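Local coordinates for protein alpha-ketoglutarate-dependent 2,4-dichlorophenoxyacetate dioxygenase (Bradyrhizobium diazoefficiens, PDB 5BKE) that probably catalyses 2-oxoglutarate-dependent oxidation of aryloxyalkanoate herbicides such as 2,4-dichlorophenoxyacetate at a mononuclear metal centre of the TauD/TfdA type, at residues C[62-71]-C[118-127]; C[165-175]-C[211-222]. All coordinates share one frame; numbering follows the deposited sequence.

Contact 1 (C[62-71]-C[118-127]); sequences FGQREDARGG and SSFRPIPAKF
Arg121 reaches across to the loop 66-71 and plugs into its backbone carbonyls. The Arg121 side chain runs extended from CG to NE, and Arg121 NH1 donates to Arg69 O (2.9 Å, 162° at the hydrogen), with the acceptor close to the guanidinium plane; Arg121 NH2 makes a weak, bent bond to Ala68 O at 3.2 Å. Asp67 O sits over one face of the guanidinium, while Phe120 CE1 lies over the opposite face, so the group is sandwiched, off-centre, between loop and ring. Glu66 comes in from the same loop. With CG anti to the backbone N (chi1 -164°) and the chain extended, its carboxylate is delivered between Arg121 and Ala125. In the conformer modelled here, Glu66 OE1 accepts from Ser118 OG at 2.7 Å; it also forms a long salt bridge to Arg121 NE (3.4 Å), the carboxylate and guanidinium planes being 62° apart. A water ties Glu66 OE2 to Ile123 O, and Ala125 CB lies 3.4 Å from Glu66 OE2. At the far end Lys126 NZ donates to Phe62 O, though its charge is paired with Glu34, and the edge of Phe127 faces the ring of Phe62 in an offset edge-to-face pair. Both phenylalanines pack on helix 27-40 and on Met256 of strand 254-258, and Phe127 opens strand 127-132 of the large mixed sheet, where its backbone bonds to Val282.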
loop_
_atom_site.group_PDB
_atom_site.type_symbol
_atom_site.label_atom_id
_atom_site.label_comp_id
_atom_site.label_asym_id
_atom_site.label_seq_id
_atom_site.Cartn_x
_atom_site.Cartn_y
_atom_site.Cartn_z
ATOM N N PHE C 62 -42.928 -7.062 -10.896
ATOM C CA PHE C 62 -42.066 -6.208 -10.084
ATOM C C PHE C 62 -42.817 -5.351 -9.061
ATOM O O PHE C 62 -42.217 -4.505 -8.391
ATOM C CB PHE C 62 -41.206 -5.336 -11.020
ATOM C CG PHE C 62 -40.557 -6.118 -12.134
ATOM C CD1 PHE C 62 -39.654 -7.151 -11.851
ATOM C CD2 PHE C 62 -40.863 -5.841 -13.472
ATOM C CE1 PHE C 62 -39.064 -7.884 -12.873
ATOM C CE2 PHE C 62 -40.273 -6.575 -14.502
ATOM C CZ PHE C 62 -39.375 -7.593 -14.200
ATOM N N GLY C 63 -44.123 -5.583 -8.935
ATOM C CA GLY C 63 -44.934 -4.917 -7.918
ATOM C C GLY C 63 -46.365 -4.763 -8.356
ATOM O O GLY C 63 -46.957 -5.700 -8.901
ATOM N N GLN C 64 -46.903 -3.568 -8.117
ATOM C CA GLN C 64 -48.280 -3.216 -8.456
ATOM C C GLN C 64 -48.295 -1.961 -9.325
ATOM O O GLN C 64 -47.324 -1.204 -9.327
ATOM C CB GLN C 64 -49.106 -3.009 -7.180
ATOM C CG GLN C 64 -49.236 -4.263 -6.323
ATOM C CD GLN C 64 -50.209 -4.109 -5.166
ATOM O OE1 GLN C 64 -49.790 -3.939 -4.024
ATOM N NE2 GLN C 64 -51.517 -4.177 -5.454
ATOM N N ARG C 65 -49.384 -1.754 -10.066
ATOM C CA ARG C 65 -49.623 -0.514 -10.818
ATOM C C ARG C 65 -49.588 0.701 -9.899
ATOM O O ARG C 65 -50.180 0.681 -8.810
ATOM C CB ARG C 65 -51.023 -0.516 -11.459
ATOM C CG ARG C 65 -51.205 -1.311 -12.739
ATOM C CD ARG C 65 -52.699 -1.406 -13.090
ATOM N NE ARG C 65 -53.068 -2.604 -13.867
ATOM C CZ ARG C 65 -53.265 -3.818 -13.351
ATOM N NH1 ARG C 65 -53.116 -4.043 -12.046
ATOM N NH2 ARG C 65 -53.591 -4.829 -14.152
ATOM N N GLU C 66 -48.908 1.754 -10.341
ATOM C CA GLU C 66 -49.066 3.062 -9.730
ATOM C C GLU C 66 -50.403 3.674 -10.161
ATOM O O GLU C 66 -50.722 3.723 -11.358
ATOM C CB GLU C 66 -47.918 4.006 -10.092
ATOM C CG GLU C 66 -47.853 5.220 -9.175
ATOM C CD GLU C 66 -46.742 6.200 -9.519
ATOM O OE1 GLU C 66 -46.801 6.843 -10.594
ATOM O OE2 GLU C 66 -45.822 6.350 -8.684
ATOM N N ASP C 67 -51.171 4.133 -9.173
ATOM C CA ASP C 67 -52.385 4.921 -9.407
ATOM C C ASP C 67 -52.055 6.227 -10.155
ATOM O O ASP C 67 -51.354 7.101 -9.638
ATOM C CB ASP C 67 -53.102 5.193 -8.079
ATOM C CG ASP C 67 -54.501 5.797 -8.258
ATOM O OD1 ASP C 67 -54.946 6.086 -9.398
ATOM O OD2 ASP C 67 -55.169 5.983 -7.221
ATOM N N ALA C 68 -52.570 6.319 -11.383
ATOM C CA ALA C 68 -52.319 7.429 -12.304
ATOM C C ALA C 68 -52.908 8.785 -11.879
ATOM O O ALA C 68 -52.385 9.828 -12.283
ATOM C CB ALA C 68 -52.797 7.060 -13.704
ATOM N N ARG C 69 -53.983 8.765 -11.080
ATOM C CA ARG C 69 -54.691 9.982 -10.637
ATOM C C ARG C 69 -53.790 11.019 -9.950
ATOM O O ARG C 69 -52.985 10.670 -9.079
ATOM C CB ARG C 69 -55.871 9.618 -9.734
ATOM C CG ARG C 69 -57.218 9.614 -10.443
ATOM C CD ARG C 69 -57.984 10.913 -10.209
ATOM N NE ARG C 69 -58.541 10.983 -8.853
ATOM C CZ ARG C 69 -59.008 12.087 -8.266
ATOM N NH1 ARG C 69 -58.997 13.259 -8.898
ATOM N NH2 ARG C 69 -59.487 12.013 -7.028
ATOM N N GLY C 70 -53.938 12.283 -10.358
ATOM C CA GLY C 70 -53.090 13.388 -9.890
ATOM C C GLY C 70 -51.765 13.545 -10.634
ATOM O O GLY C 70 -50.893 14.306 -10.199
ATOM N N GLY C 71 -51.624 12.837 -11.758
ATOM C CA GLY C 71 -50.380 12.791 -12.533
ATOM C C GLY C 71 -50.315 13.624 -13.805
ATOM O O GLY C 71 -49.222 13.919 -14.288
ATOM N N SER C 118 -42.891 10.625 -11.073
ATOM C CA SER C 118 -43.772 10.678 -9.902
ATOM C C SER C 118 -43.059 11.091 -8.608
ATOM O O SER C 118 -43.465 10.686 -7.507
ATOM C CB SER C 118 -44.514 9.346 -9.723
ATOM O OG SER C 118 -45.447 9.137 -10.768
ATOM N N SER C 119 -41.998 11.891 -8.733
ATOM C CA SER C 119 -41.286 12.397 -7.565
ATOM C C SER C 119 -42.162 13.400 -6.775
ATOM O O SER C 119 -41.880 13.703 -5.605
ATOM C CB SER C 119 -39.911 12.973 -7.954
ATOM O OG SER C 119 -40.006 14.189 -8.670
ATOM N N PHE C 120 -43.221 13.888 -7.437
ATOM C CA PHE C 120 -44.302 14.705 -6.841
ATOM C C PHE C 120 -45.329 13.906 -6.016
ATOM O O PHE C 120 -46.315 14.475 -5.551
ATOM C CB PHE C 120 -45.036 15.492 -7.944
ATOM C CG PHE C 120 -45.547 14.630 -9.063
ATOM C CD1 PHE C 120 -46.740 13.898 -8.924
ATOM C CD2 PHE C 120 -44.828 14.524 -10.262
ATOM C CE1 PHE C 120 -47.196 13.080 -9.959
ATOM C CE2 PHE C 120 -45.289 13.716 -11.306
ATOM C CZ PHE C 120 -46.470 12.991 -11.152
ATOM N N ARG C 121 -45.117 12.598 -5.857
ATOM C CA ARG C 121 -45.983 11.744 -5.032
ATOM C C ARG C 121 -45.306 11.373 -3.717
ATOM O O ARG C 121 -44.088 11.145 -3.705
ATOM C CB ARG C 121 -46.349 10.450 -5.758
ATOM C CG ARG C 121 -47.092 10.640 -7.061
ATOM C CD ARG C 121 -47.599 9.300 -7.567
ATOM N NE ARG C 121 -48.129 9.438 -8.921
ATOM C CZ ARG C 121 -49.344 9.894 -9.223
ATOM N NH1 ARG C 121 -50.197 10.268 -8.267
ATOM N NH2 ARG C 121 -49.704 9.981 -10.500
ATOM N N PRO C 122 -46.089 11.296 -2.606
ATOM C CA PRO C 122 -45.493 10.940 -1.311
ATOM C C PRO C 122 -44.758 9.588 -1.337
ATOM O O PRO C 122 -43.720 9.438 -0.680
ATOM C CB PRO C 122 -46.700 10.918 -0.349
ATOM C CG PRO C 122 -47.916 10.950 -1.216
ATOM C CD PRO C 122 -47.502 11.696 -2.446
ATOM N N ILE C 123 -45.294 8.627 -2.089
ATOM C CA ILE C 123 -44.572 7.392 -2.396
ATOM C C ILE C 123 -44.234 7.427 -3.900
ATOM O O ILE C 123 -45.113 7.199 -4.734
ATOM C CB ILE C 123 -45.346 6.112 -1.975
ATOM C CG1 ILE C 123 -45.666 6.132 -0.463
ATOM C CG2 ILE C 123 -44.517 4.880 -2.292
ATOM C CD1 ILE C 123 -46.625 5.056 0.029
ATOM N N PRO C 124 -42.965 7.743 -4.254
ATOM C CA PRO C 124 -42.637 7.872 -5.678
ATOM C C PRO C 124 -42.490 6.514 -6.363
ATOM O O PRO C 124 -42.255 5.509 -5.690
ATOM C CB PRO C 124 -41.305 8.617 -5.657
ATOM C CG PRO C 124 -40.655 8.176 -4.376
ATOM C CD PRO C 124 -41.782 7.977 -3.394
ATOM N N ALA C 125 -42.617 6.506 -7.687
ATOM C CA ALA C 125 -42.561 5.290 -8.508
ATOM C C ALA C 125 -41.277 4.468 -8.319
ATOM O O ALA C 125 -40.223 5.017 -8.020
ATOM C CB ALA C 125 -42.722 5.656 -9.968
ATOM N N LYS C 126 -41.407 3.153 -8.472
ATOM C CA LYS C 126 -40.285 2.240 -8.529
ATOM C C LYS C 126 -39.771 2.176 -9.984
ATOM O O LYS C 126 -38.875 2.945 -10.352
ATOM C CB LYS C 126 -40.718 0.870 -7.992
ATOM C CG LYS C 126 -39.589 -0.091 -7.675
ATOM C CD LYS C 126 -40.144 -1.380 -7.092
ATOM C CE LYS C 126 -39.242 -2.568 -7.407
ATOM N NZ LYS C 126 -39.774 -3.852 -6.870
ATOM N N PHE C 127 -40.358 1.307 -10.814
ATOM C CA PHE C 127 -39.921 1.159 -12.214
ATOM C C PHE C 127 -40.880 1.826 -13.181
ATOM O O PHE C 127 -42.104 1.815 -12.966
ATOM C CB PHE C 127 -39.777 -0.316 -12.627
ATOM C CG PHE C 127 -38.767 -1.106 -11.820
ATOM C CD1 PHE C 127 -37.746 -0.481 -11.096
ATOM C CD2 PHE C 127 -38.820 -2.497 -11.827
ATOM C CE1 PHE C 127 -36.826 -1.229 -10.372
ATOM C CE2 PHE C 127 -37.892 -3.254 -11.109
ATOM C CZ PHE C 127 -36.900 -2.615 -10.374
HETATM O O HOH W 1 -45.701 5.302 -6.462
#

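Contact 2 (C[165-175]-C[211-222]); sequences LVCEHSLMYSR and YLSSHAGKIASM
Ala216 points its methyl squarely at the His169 imidazole: Ala216 CB stands 3.8 Å from the ring centroid, 13° off the normal, while Ser213 CB touches the ring edge. Beyond it the Tyr211 ring lies oblique to the imidazole, planes 39° apart, with His169 CE1 over the tyrosine face. The imidazole's polar atoms are both engaged, ND1 with Ser119 OG, whereas NE2 is hydrogen-bonded to a water that donates to Tyr211 O. On the helical side, Tyr173 lays its ring over Gly217, whose CA makes a CH-pi contact 3.6 Å from the ring centroid. These residues hang on an antiparallel pairing of strands 166-169 and 216-219, the latter an outermost strand of a four-stranded sheet, and the first strand leads straight into helix 171-176, N-capped by Ser170, whose OG accepts from Met172 N and is also hydrogen-bonded to Phe191 O. The strand bonds include Ala220 N to Val166 O (2.8 Å) and Gly217 N to Glu168 O, and Ser170 N continues them to His215 O. On the face bearing Glu168 and Lys218, the two chains lie side by side with Glu168 CD 3.9 Å from Lys218 CD, the charged ends further apart. On the other face, Cys167 SG meets Ile219 CG1, and Cys167 also packs on Leu231 of helix 224-238. His215 uses its ring edge: His215 ND1 and Ser174 OG are hydrogen-bonded at 2.8 Å, the serine hydroxyl being turned there by chi1 57°, between its backbone N and carbonyl carbon. Leu171 CD2 packs 3.6 Å from His215 CE1.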
loop_
_atom_site.group_PDB
_atom_site.type_symbol
_atom_site.label_atom_id
_atom_site.label_comp_id
_atom_site.label_asym_id
_atom_site.label_seq_id
_atom_site.Cartn_x
_atom_site.Cartn_y
_atom_site.Cartn_z
ATOM N N LEU C 165 -30.751 17.248 3.785
ATOM C CA LEU C 165 -31.618 18.195 3.086
ATOM C C LEU C 165 -32.885 17.554 2.491
ATOM O O LEU C 165 -32.874 16.399 2.041
ATOM C CB LEU C 165 -30.828 18.978 2.032
ATOM C CG LEU C 165 -29.691 19.890 2.527
ATOM C CD1 LEU C 165 -29.067 20.642 1.355
ATOM C CD2 LEU C 165 -30.140 20.861 3.616
ATOM N N VAL C 166 -33.977 18.311 2.538
ATOM C CA VAL C 166 -35.275 17.865 2.032
ATOM C C VAL C 166 -35.749 18.830 0.936
ATOM O O VAL C 166 -35.683 20.058 1.103
ATOM C CB VAL C 166 -36.317 17.728 3.185
ATOM C CG1 VAL C 166 -37.704 17.391 2.664
ATOM C CG2 VAL C 166 -35.893 16.648 4.178
ATOM N N CYS C 167 -36.221 18.259 -0.178
ATOM C CA CYS C 167 -36.785 19.032 -1.298
ATOM C C CYS C 167 -38.312 18.946 -1.344
ATOM O O CYS C 167 -38.891 17.924 -0.982
ATOM C CB CYS C 167 -36.213 18.544 -2.634
ATOM S SG CYS C 167 -34.409 18.575 -2.793
ATOM N N GLU C 168 -38.944 20.023 -1.804
ATOM C CA GLU C 168 -40.378 20.050 -2.093
ATOM C C GLU C 168 -40.612 19.802 -3.583
ATOM O O GLU C 168 -40.153 20.576 -4.428
ATOM C CB GLU C 168 -41.003 21.382 -1.658
ATOM C CG GLU C 168 -40.887 21.636 -0.164
ATOM C CD GLU C 168 -41.763 22.766 0.368
ATOM O OE1 GLU C 168 -42.700 23.225 -0.335
ATOM O OE2 GLU C 168 -41.510 23.181 1.524
ATOM N N HIS C 169 -41.302 18.709 -3.892
ATOM C CA HIS C 169 -41.579 18.327 -5.274
ATOM C C HIS C 169 -43.045 18.593 -5.630
ATOM O O HIS C 169 -43.955 18.215 -4.879
ATOM C CB HIS C 169 -41.325 16.845 -5.500
ATOM C CG HIS C 169 -39.888 16.428 -5.417
ATOM N ND1 HIS C 169 -39.220 15.864 -6.483
ATOM C CD2 HIS C 169 -39.011 16.432 -4.383
ATOM C CE1 HIS C 169 -37.991 15.550 -6.113
ATOM N NE2 HIS C 169 -37.842 15.876 -4.841
ATOM N N SER C 170 -43.255 19.215 -6.789
ATOM C CA SER C 170 -44.578 19.454 -7.347
ATOM C C SER C 170 -44.504 19.581 -8.866
ATOM O O SER C 170 -43.557 20.181 -9.399
ATOM C CB SER C 170 -45.172 20.741 -6.770
ATOM O OG SER C 170 -46.401 21.060 -7.393
ATOM N N LEU C 171 -45.524 19.054 -9.550
ATOM C CA LEU C 171 -45.719 19.313 -10.987
ATOM C C LEU C 171 -45.782 20.802 -11.324
ATOM O O LEU C 171 -45.411 21.204 -12.428
ATOM C CB LEU C 171 -46.950 18.589 -11.533
ATOM C CG LEU C 171 -46.748 17.109 -11.872
ATOM C CD1 LEU C 171 -48.064 16.346 -11.868
ATOM C CD2 LEU C 171 -46.016 16.918 -13.196
ATOM N N MET C 172 -46.208 21.617 -10.361
ATOM C CA MET C 172 -46.245 23.074 -10.525
ATOM C C MET C 172 -44.851 23.711 -10.634
ATOM O O MET C 172 -44.698 24.770 -11.252
ATOM C CB MET C 172 -47.041 23.729 -9.390
ATOM C CG MET C 172 -48.499 23.287 -9.285
ATOM S SD MET C 172 -49.496 24.288 -8.144
ATOM C CE MET C 172 -48.974 23.694 -6.533
ATOM N N TYR C 173 -43.841 23.078 -10.029
ATOM C CA TYR C 173 -42.457 23.576 -10.120
ATOM C C TYR C 173 -41.816 23.292 -11.485
ATOM O O TYR C 173 -41.208 24.187 -12.086
ATOM C CB TYR C 173 -41.581 23.014 -9.005
ATOM C CG TYR C 173 -41.790 23.608 -7.625
ATOM C CD1 TYR C 173 -41.735 24.992 -7.412
ATOM C CD2 TYR C 173 -41.989 22.774 -6.508
ATOM C CE1 TYR C 173 -41.904 25.532 -6.141
ATOM C CE2 TYR C 173 -42.160 23.303 -5.231
ATOM C CZ TYR C 173 -42.113 24.682 -5.050
ATOM O OH TYR C 173 -42.278 25.219 -3.789
ATOM N N SER C 174 -41.968 22.058 -11.965
ATOM C CA SER C 174 -41.431 21.656 -13.260
ATOM C C SER C 174 -42.103 22.380 -14.425
ATOM O O SER C 174 -41.414 22.850 -15.335
ATOM C CB SER C 174 -41.511 20.147 -13.449
ATOM O OG SER C 174 -42.837 19.683 -13.309
ATOM N N ARG C 175 -43.435 22.470 -14.388
ATOM C CA ARG C 175 -44.189 23.176 -15.423
ATOM C C ARG C 175 -44.002 24.677 -15.285
ATOM O O ARG C 175 -43.953 25.384 -16.281
ATOM C CB ARG C 175 -45.678 22.796 -15.425
ATOM C CG ARG C 175 -45.975 21.313 -15.605
ATOM C CD ARG C 175 -45.220 20.685 -16.766
ATOM N NE ARG C 175 -45.414 19.232 -16.891
ATOM C CZ ARG C 175 -44.566 18.296 -16.459
ATOM N NH1 ARG C 175 -44.850 17.017 -16.663
ATOM N NH2 ARG C 175 -43.438 18.616 -15.831
ATOM N N TYR C 211 -31.287 12.482 -5.302
ATOM C CA TYR C 211 -32.685 12.426 -5.704
ATOM C C TYR C 211 -33.030 13.748 -6.350
ATOM O O TYR C 211 -33.611 14.650 -5.733
ATOM C CB TYR C 211 -33.613 12.094 -4.527
ATOM C CG TYR C 211 -35.037 11.719 -4.932
ATOM C CD1 TYR C 211 -35.431 11.659 -6.287
ATOM C CD2 TYR C 211 -35.988 11.407 -3.960
ATOM C CE1 TYR C 211 -36.723 11.316 -6.648
ATOM C CE2 TYR C 211 -37.282 11.056 -4.310
ATOM C CZ TYR C 211 -37.645 11.006 -5.651
ATOM O OH TYR C 211 -38.927 10.633 -5.982
ATOM N N LEU C 212 -32.634 13.848 -7.611
ATOM C CA LEU C 212 -32.824 15.060 -8.375
ATOM C C LEU C 212 -34.021 14.899 -9.303
ATOM O O LEU C 212 -34.376 13.774 -9.683
ATOM C CB LEU C 212 -31.548 15.399 -9.148
ATOM C CG LEU C 212 -30.280 15.606 -8.319
ATOM C CD1 LEU C 212 -29.103 15.890 -9.243
ATOM C CD2 LEU C 212 -30.440 16.725 -7.292
ATOM N N SER C 213 -34.637 16.031 -9.646
ATOM C CA SER C 213 -35.874 16.062 -10.437
ATOM C C SER C 213 -36.310 17.486 -10.729
ATOM O O SER C 213 -36.197 18.377 -9.867
ATOM C CB SER C 213 -37.010 15.316 -9.712
ATOM O OG SER C 213 -38.121 15.108 -10.569
ATOM N N SER C 214 -36.818 17.692 -11.946
ATOM C CA SER C 214 -37.435 18.971 -12.347
ATOM C C SER C 214 -38.581 19.411 -11.412
ATOM O O SER C 214 -38.839 20.603 -11.263
ATOM C CB SER C 214 -37.951 18.885 -13.782
ATOM O OG SER C 214 -38.963 17.894 -13.880
ATOM N N HIS C 215 -39.250 18.447 -10.789
ATOM C CA HIS C 215 -40.351 18.732 -9.856
ATOM C C HIS C 215 -39.894 19.403 -8.548
ATOM O O HIS C 215 -40.669 20.115 -7.921
ATOM C CB HIS C 215 -41.174 17.474 -9.582
ATOM C CG HIS C 215 -41.583 16.735 -10.822
ATOM N ND1 HIS C 215 -42.218 17.348 -11.885
ATOM C CD2 HIS C 215 -41.462 15.430 -11.163
ATOM C CE1 HIS C 215 -42.460 16.453 -12.828
ATOM N NE2 HIS C 215 -42.012 15.281 -12.413
ATOM N N ALA C 216 -38.630 19.199 -8.170
ATOM C CA ALA C 216 -38.044 19.833 -6.985
ATOM C C ALA C 216 -37.759 21.320 -7.229
ATOM O O ALA C 216 -36.880 21.689 -8.033
ATOM C CB ALA C 216 -36.792 19.094 -6.532
ATOM N N GLY C 217 -38.523 22.167 -6.538
ATOM C CA GLY C 217 -38.452 23.605 -6.734
ATOM C C GLY C 217 -37.886 24.391 -5.579
ATOM O O GLY C 217 -37.633 25.585 -5.720
ATOM N N LYS C 218 -37.698 23.739 -4.434
ATOM C CA LYS C 218 -36.988 24.354 -3.308
ATOM C C LYS C 218 -36.432 23.308 -2.343
ATOM O O LYS C 218 -36.898 22.165 -2.311
ATOM C CB LYS C 218 -37.876 25.376 -2.569
ATOM C CG LYS C 218 -38.925 24.780 -1.641
ATOM C CD LYS C 218 -39.623 25.848 -0.804
ATOM C CE LYS C 218 -38.727 26.409 0.295
ATOM N NZ LYS C 218 -39.386 27.549 0.990
ATOM N N ILE C 219 -35.421 23.722 -1.580
ATOM C CA ILE C 219 -34.945 22.980 -0.420
ATOM C C ILE C 219 -35.612 23.596 0.816
ATOM O O ILE C 219 -35.600 24.818 0.995
ATOM C CB ILE C 219 -33.395 22.969 -0.338
ATOM C CG1 ILE C 219 -32.815 22.174 -1.522
ATOM C CG2 ILE C 219 -32.923 22.385 0.992
ATOM C CD1 ILE C 219 -31.344 22.408 -1.820
ATOM N N ALA C 220 -36.187 22.728 1.645
ATOM C CA ALA C 220 -37.005 23.094 2.800
ATOM C C ALA C 220 -36.324 24.044 3.779
ATOM O O ALA C 220 -36.936 25.015 4.213
ATOM C CB ALA C 220 -37.468 21.836 3.526
ATOM N N SER C 221 -35.066 23.768 4.118
ATOM C CA SER C 221 -34.362 24.522 5.160
ATOM C C SER C 221 -33.633 25.767 4.648
ATOM O O SER C 221 -33.005 26.487 5.430
ATOM C CB SER C 221 -33.397 23.603 5.919
ATOM O OG SER C 221 -32.444 23.012 5.045
ATOM N N MET C 222 -33.721 26.023 3.344
ATOM C CA MET C 222 -32.997 27.130 2.710
ATOM C C MET C 222 -33.948 28.145 2.076
ATOM O O MET C 222 -35.133 27.858 1.871
ATOM C CB MET C 222 -32.012 26.595 1.654
ATOM C CG MET C 222 -30.915 25.696 2.204
ATOM S SD MET C 222 -30.002 24.800 0.930
ATOM C CE MET C 222 -28.948 26.085 0.252
HETATM O O HOH W 2 -33.979 20.703 4.227
HETATM O O HOH W 3 -35.327 15.072 -3.553
HETATM O O HOH W 4 -40.671 17.319 -15.795
#

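Overall arrangement
The two contacts have centres about 17 Å apart, yet they meet directly at Ser119. Ser119 OG lies 2.8 Å from Ser213 OG, a probable hydrogen bond, and Pro124 CB packs 3.1 Å from Tyr211 OH. The Phe120 and His215 rings add an edge-to-face pair across the same seam. Manganese, held by His115, Asp117 and His264, lies close to both contacts: the side chain of Ser118 in contact 1 is about 8 Å from the metal and that of His215 in contact 2 about 7 Å. N-oxalylglycine is about 8 Å from the side chains of Ser118 and Arg175. Segment 118-127 directly follows the metal ligand Asp117, and contact 2 approaches the site through Ser214, whose side chain is about 3 Å from that of His115.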